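DNA/pantothenate metabolism flavoprotein (Streptomyces sparsogenes DSM 40356, PDB 7CFU) binds flavin mononucleotide and, as an FMN-dependent cysteine decarboxylase, probably oxidatively decarboxylates a C-terminal cysteine of a peptide during biosynthesis. Local coordinates at residues Ala107-Ile119 and Met145-Leu158. Residues are numbered along the deposited sequence; the frame is centred on the assembly and turned at random.
Sequences ATANFLAKAAHGI and MWSKPAVQRNVDQL. With FMN (flavin mononucleotide), chain Y.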
# COMPACT_ATOMS: atom_id res chain seq x y z
N ALA A 107 12.14 -13.71 -29.61
CA ALA A 107 10.71 -13.52 -29.75
C ALA A 107 10.00 -14.74 -29.18
O ALA A 107 10.49 -15.87 -29.30
CB ALA A 107 10.31 -13.31 -31.21
N THR A 108 8.86 -14.51 -28.54
CA THR A 108 8.03 -15.62 -28.08
C THR A 108 7.08 -16.04 -29.19
O THR A 108 6.85 -15.30 -30.15
CB THR A 108 7.23 -15.20 -26.86
OG1 THR A 108 6.61 -13.95 -27.15
CG2 THR A 108 8.14 -15.08 -25.63
N ALA A 109 6.52 -17.24 -29.04
CA ALA A 109 5.38 -17.62 -29.87
C ALA A 109 4.27 -16.59 -29.76
O ALA A 109 3.66 -16.21 -30.76
CB ALA A 109 4.87 -19.01 -29.47
N ASN A 110 4.02 -16.10 -28.54
CA ASN A 110 3.04 -15.04 -28.33
C ASN A 110 3.31 -13.85 -29.24
O ASN A 110 2.39 -13.32 -29.88
CB ASN A 110 3.07 -14.61 -26.86
CG ASN A 110 1.96 -13.64 -26.50
OD1 ASN A 110 0.79 -13.88 -26.79
ND2 ASN A 110 2.34 -12.53 -25.87
N PHE A 111 4.57 -13.41 -29.30
CA PHE A 111 4.92 -12.28 -30.16
C PHE A 111 4.59 -12.56 -31.62
O PHE A 111 4.06 -11.68 -32.32
CB PHE A 111 6.40 -11.93 -30.02
CG PHE A 111 6.83 -10.85 -30.97
CD1 PHE A 111 7.37 -11.17 -32.20
CD2 PHE A 111 6.62 -9.51 -30.65
CE1 PHE A 111 7.73 -10.18 -33.10
CE2 PHE A 111 6.98 -8.52 -31.54
CZ PHE A 111 7.53 -8.85 -32.76
N LEU A 112 4.92 -13.76 -32.11
CA LEU A 112 4.61 -14.10 -33.50
C LEU A 112 3.14 -13.93 -33.78
O LEU A 112 2.75 -13.36 -34.82
CB LEU A 112 5.02 -15.54 -33.80
CG LEU A 112 6.49 -15.93 -33.67
CD1 LEU A 112 6.65 -17.41 -33.99
CD2 LEU A 112 7.33 -15.07 -34.60
N ALA A 113 2.29 -14.39 -32.87
CA ALA A 113 0.85 -14.26 -33.06
C ALA A 113 0.43 -12.80 -33.11
O ALA A 113 -0.32 -12.38 -33.99
CB ALA A 113 0.12 -15.00 -31.94
N LYS A 114 0.94 -11.98 -32.18
CA LYS A 114 0.53 -10.58 -32.16
C LYS A 114 1.03 -9.84 -33.39
O LYS A 114 0.27 -9.10 -34.03
CB LYS A 114 1.04 -9.92 -30.88
CG LYS A 114 0.35 -10.39 -29.60
CD LYS A 114 0.94 -9.68 -28.37
CE LYS A 114 0.18 -10.06 -27.09
NZ LYS A 114 0.77 -9.41 -25.89
N ALA A 115 2.30 -10.05 -33.77
CA ALA A 115 2.82 -9.37 -34.94
C ALA A 115 2.12 -9.84 -36.21
O ALA A 115 1.79 -9.02 -37.08
CB ALA A 115 4.34 -9.59 -35.04
N ALA A 116 1.83 -11.14 -36.30
CA ALA A 116 1.18 -11.65 -37.51
C ALA A 116 -0.22 -11.08 -37.69
O ALA A 116 -0.69 -10.97 -38.82
CB ALA A 116 1.12 -13.18 -37.49
N HIS A 117 -0.89 -10.69 -36.60
CA HIS A 117 -2.27 -10.24 -36.70
C HIS A 117 -2.45 -8.75 -36.41
O HIS A 117 -3.59 -8.28 -36.33
CB HIS A 117 -3.17 -11.06 -35.77
CG HIS A 117 -3.20 -12.52 -36.13
ND1 HIS A 117 -2.41 -13.46 -35.50
CD2 HIS A 117 -3.86 -13.18 -37.10
CE1 HIS A 117 -2.61 -14.64 -36.04
NE2 HIS A 117 -3.48 -14.50 -37.02
N GLY A 118 -1.36 -8.00 -36.28
CA GLY A 118 -1.50 -6.57 -36.04
C GLY A 118 -2.06 -6.21 -34.69
O GLY A 118 -2.63 -5.12 -34.53
N ILE A 119 -1.92 -7.10 -33.70
CA ILE A 119 -2.25 -6.75 -32.33
C ILE A 119 -1.17 -5.81 -31.81
O ILE A 119 0.02 -5.98 -32.10
CB ILE A 119 -2.36 -8.03 -31.48
CG1 ILE A 119 -3.59 -8.84 -31.92
CG2 ILE A 119 -2.36 -7.72 -29.97
CD1 ILE A 119 -3.55 -10.27 -31.48
N MET A 145 5.69 -26.52 -29.24
CA MET A 145 5.09 -25.23 -29.57
C MET A 145 5.39 -24.84 -31.02
O MET A 145 4.50 -24.37 -31.74
CB MET A 145 5.60 -24.15 -28.60
CG MET A 145 5.33 -24.46 -27.12
SD MET A 145 6.28 -23.41 -25.96
CE MET A 145 5.55 -21.81 -26.33
N TRP A 146 6.64 -25.01 -31.45
CA TRP A 146 7.02 -24.66 -32.81
C TRP A 146 6.24 -25.46 -33.86
O TRP A 146 5.99 -24.97 -34.96
CB TRP A 146 8.52 -24.86 -32.99
CG TRP A 146 9.05 -24.45 -34.33
CD1 TRP A 146 9.50 -25.28 -35.32
CD2 TRP A 146 9.19 -23.11 -34.83
NE1 TRP A 146 9.91 -24.53 -36.40
CE2 TRP A 146 9.73 -23.20 -36.13
CE3 TRP A 146 8.91 -21.84 -34.31
CZ2 TRP A 146 10.00 -22.08 -36.91
CZ3 TRP A 146 9.18 -20.72 -35.08
CH2 TRP A 146 9.72 -20.85 -36.37
N SER A 147 5.83 -26.69 -33.53
CA SER A 147 5.14 -27.54 -34.49
C SER A 147 3.65 -27.27 -34.56
O SER A 147 2.97 -27.87 -35.40
CB SER A 147 5.34 -29.01 -34.13
OG SER A 147 4.52 -29.35 -33.02
N LYS A 148 3.11 -26.41 -33.70
CA LYS A 148 1.68 -26.16 -33.72
C LYS A 148 1.29 -25.48 -35.03
O LYS A 148 2.03 -24.62 -35.52
CB LYS A 148 1.27 -25.29 -32.54
CG LYS A 148 1.20 -26.06 -31.23
CD LYS A 148 0.12 -27.14 -31.29
CE LYS A 148 -0.14 -27.74 -29.91
NZ LYS A 148 1.08 -28.37 -29.34
N PRO A 149 0.16 -25.87 -35.63
CA PRO A 149 -0.29 -25.21 -36.87
C PRO A 149 -0.49 -23.72 -36.72
O PRO A 149 -0.19 -22.95 -37.64
CB PRO A 149 -1.62 -25.92 -37.18
CG PRO A 149 -1.58 -27.21 -36.42
CD PRO A 149 -0.74 -26.96 -35.20
N ALA A 150 -1.03 -23.28 -35.58
CA ALA A 150 -1.24 -21.85 -35.37
C ALA A 150 0.09 -21.09 -35.40
O ALA A 150 0.18 -20.02 -36.00
CB ALA A 150 -1.96 -21.62 -34.04
N VAL A 151 1.13 -21.65 -34.78
CA VAL A 151 2.43 -20.99 -34.79
C VAL A 151 2.98 -20.91 -36.21
O VAL A 151 3.48 -19.87 -36.64
CB VAL A 151 3.41 -21.69 -33.83
CG1 VAL A 151 4.83 -21.13 -33.98
CG2 VAL A 151 2.95 -21.52 -32.40
N GLN A 152 2.89 -22.01 -36.97
CA GLN A 152 3.44 -22.02 -38.33
C GLN A 152 2.66 -21.10 -39.27
O GLN A 152 3.25 -20.50 -40.17
CB GLN A 152 3.49 -23.44 -38.88
CG GLN A 152 4.58 -24.30 -38.24
CD GLN A 152 5.92 -23.58 -38.21
OE1 GLN A 152 6.38 -23.05 -39.23
NE2 GLN A 152 6.55 -23.53 -37.04
N ARG A 153 1.34 -20.97 -39.07
CA ARG A 153 0.60 -19.95 -39.82
C ARG A 153 1.15 -18.56 -39.55
O ARG A 153 1.35 -17.76 -40.48
CB ARG A 153 -0.89 -20.00 -39.46
CG ARG A 153 -1.65 -21.16 -40.09
CD ARG A 153 -3.15 -20.96 -39.98
NE ARG A 153 -3.64 -21.01 -38.61
CZ ARG A 153 -3.96 -22.13 -37.96
NH1 ARG A 153 -3.83 -23.32 -38.54
NH2 ARG A 153 -4.41 -22.07 -36.71
N ASN A 154 1.47 -18.26 -38.29
CA ASN A 154 1.97 -16.94 -37.96
C ASN A 154 3.34 -16.70 -38.58
O ASN A 154 3.60 -15.63 -39.13
CB ASN A 154 2.02 -16.75 -36.44
CG ASN A 154 0.65 -16.83 -35.81
OD1 ASN A 154 -0.36 -16.48 -36.44
ND2 ASN A 154 0.59 -17.29 -34.56
N VAL A 155 4.22 -17.71 -38.52
CA VAL A 155 5.52 -17.60 -39.18
C VAL A 155 5.34 -17.31 -40.67
O VAL A 155 5.95 -16.38 -41.21
CB VAL A 155 6.34 -18.89 -38.97
CG1 VAL A 155 7.61 -18.83 -39.80
CG2 VAL A 155 6.67 -19.06 -37.48
N ASP A 156 4.49 -18.08 -41.35
CA ASP A 156 4.28 -17.86 -42.78
C ASP A 156 3.73 -16.47 -43.04
O ASP A 156 4.20 -15.76 -43.94
CB ASP A 156 3.31 -18.91 -43.35
CG ASP A 156 3.85 -20.33 -43.26
OD1 ASP A 156 5.08 -20.51 -43.16
OD2 ASP A 156 3.02 -21.27 -43.29
N GLN A 157 2.74 -16.06 -42.25
CA GLN A 157 2.12 -14.75 -42.46
C GLN A 157 3.15 -13.64 -42.33
O GLN A 157 3.12 -12.66 -43.09
CB GLN A 157 0.99 -14.54 -41.48
CG GLN A 157 0.33 -13.19 -41.62
CD GLN A 157 -0.36 -13.03 -42.97
OE1 GLN A 157 -1.49 -13.46 -43.15
NE2 GLN A 157 0.33 -12.41 -43.93
N LEU A 158 4.06 -13.77 -41.36
CA LEU A 158 5.08 -12.73 -41.16
C LEU A 158 6.06 -12.68 -42.32
O LEU A 158 6.51 -11.60 -42.72
CB LEU A 158 5.81 -12.96 -39.84
CG LEU A 158 5.03 -12.62 -38.57
CD1 LEU A 158 5.71 -13.24 -37.35
CD2 LEU A 158 4.93 -11.11 -38.44
N1 FMN Y . 7.35 -18.75 -24.48
C2 FMN Y . 7.90 -18.96 -25.72
O2 FMN Y . 7.19 -18.85 -26.71
N3 FMN Y . 9.24 -19.28 -25.86
C4 FMN Y . 10.03 -19.41 -24.73
O4 FMN Y . 11.21 -19.71 -24.86
C4A FMN Y . 9.47 -19.21 -23.48
N5 FMN Y . 10.25 -19.33 -22.35
C5A FMN Y . 9.70 -19.11 -21.10
C6 FMN Y . 10.49 -19.23 -19.97
C7 FMN Y . 9.95 -19.01 -18.72
C7M FMN Y . 10.81 -19.14 -17.49
C8 FMN Y . 8.60 -18.68 -18.59
C8M FMN Y . 8.03 -18.45 -17.21
C9 FMN Y . 7.80 -18.56 -19.72
C9A FMN Y . 8.35 -18.78 -20.98
N10 FMN Y . 7.57 -18.67 -22.12
C10 FMN Y . 8.13 -18.88 -23.36
C1' FMN Y . 6.13 -18.31 -22.03
C2' FMN Y . 6.00 -16.81 -22.28
O2' FMN Y . 6.79 -16.10 -21.34
C3' FMN Y . 4.52 -16.42 -22.24
O3' FMN Y . 3.87 -16.95 -23.37
C4' FMN Y . 4.31 -14.90 -22.13
O4' FMN Y . 2.92 -14.63 -22.05
C5' FMN Y . 4.90 -14.17 -23.32
O5' FMN Y . 4.88 -12.78 -23.06
P FMN Y . 5.49 -11.74 -24.12
O1P FMN Y . 4.66 -10.48 -24.08
O2P FMN Y . 6.92 -11.55 -23.78
O3P FMN Y . 5.40 -12.28 -25.54
O HOH W 1 2.02 -18.07 -32.32
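Asn154 ND2 is gripped twice: it donates to a water 2.8 Å away, which passes a bond on to Ala109 O, and to His117 O of a neighbouring subunit. The amide rests against Ala113 and turns OD1 to CE1 of His117 in its own chain, a close carbon-oxygen approach of 2.9 Å and not a hydrogen bond. The amide and imidazole planes stand 89° apart; the ring is fixed by ND1, which donates to Ala113 O one turn back. Asn154 thus fills a hole lined by Leu112, Ala113, Ala116 and His117. In return, Leu112 enters the hole formed by Val151, Asn154, Val155 and Leu158: its CD1 meets the valine methyls while CD2 touches Leu158 CD1 at 3.7 Å, giving knobs-into-holes packing of helices 109-117 and 149-158, which cross at 48°. At the N-cap of helix 109-117, Thr108 OG1 lies between the backbone N and the carbonyl carbon (chi1 49°), where it accepts from Phe111 N and donates to FMN O3P (2.6 Å), as does Asn110 ND2. A valine here would probably leave Phe111 N without its cap and O3P without the hydroxyl donor. Ala109 N donates a hydrogen bond to flavin O2 (2.9 Å). Apolar packing around Leu112 thus adjoins a polar seam at Asn154 that reaches the neighbouring subunit, while the helix start holds the flavin.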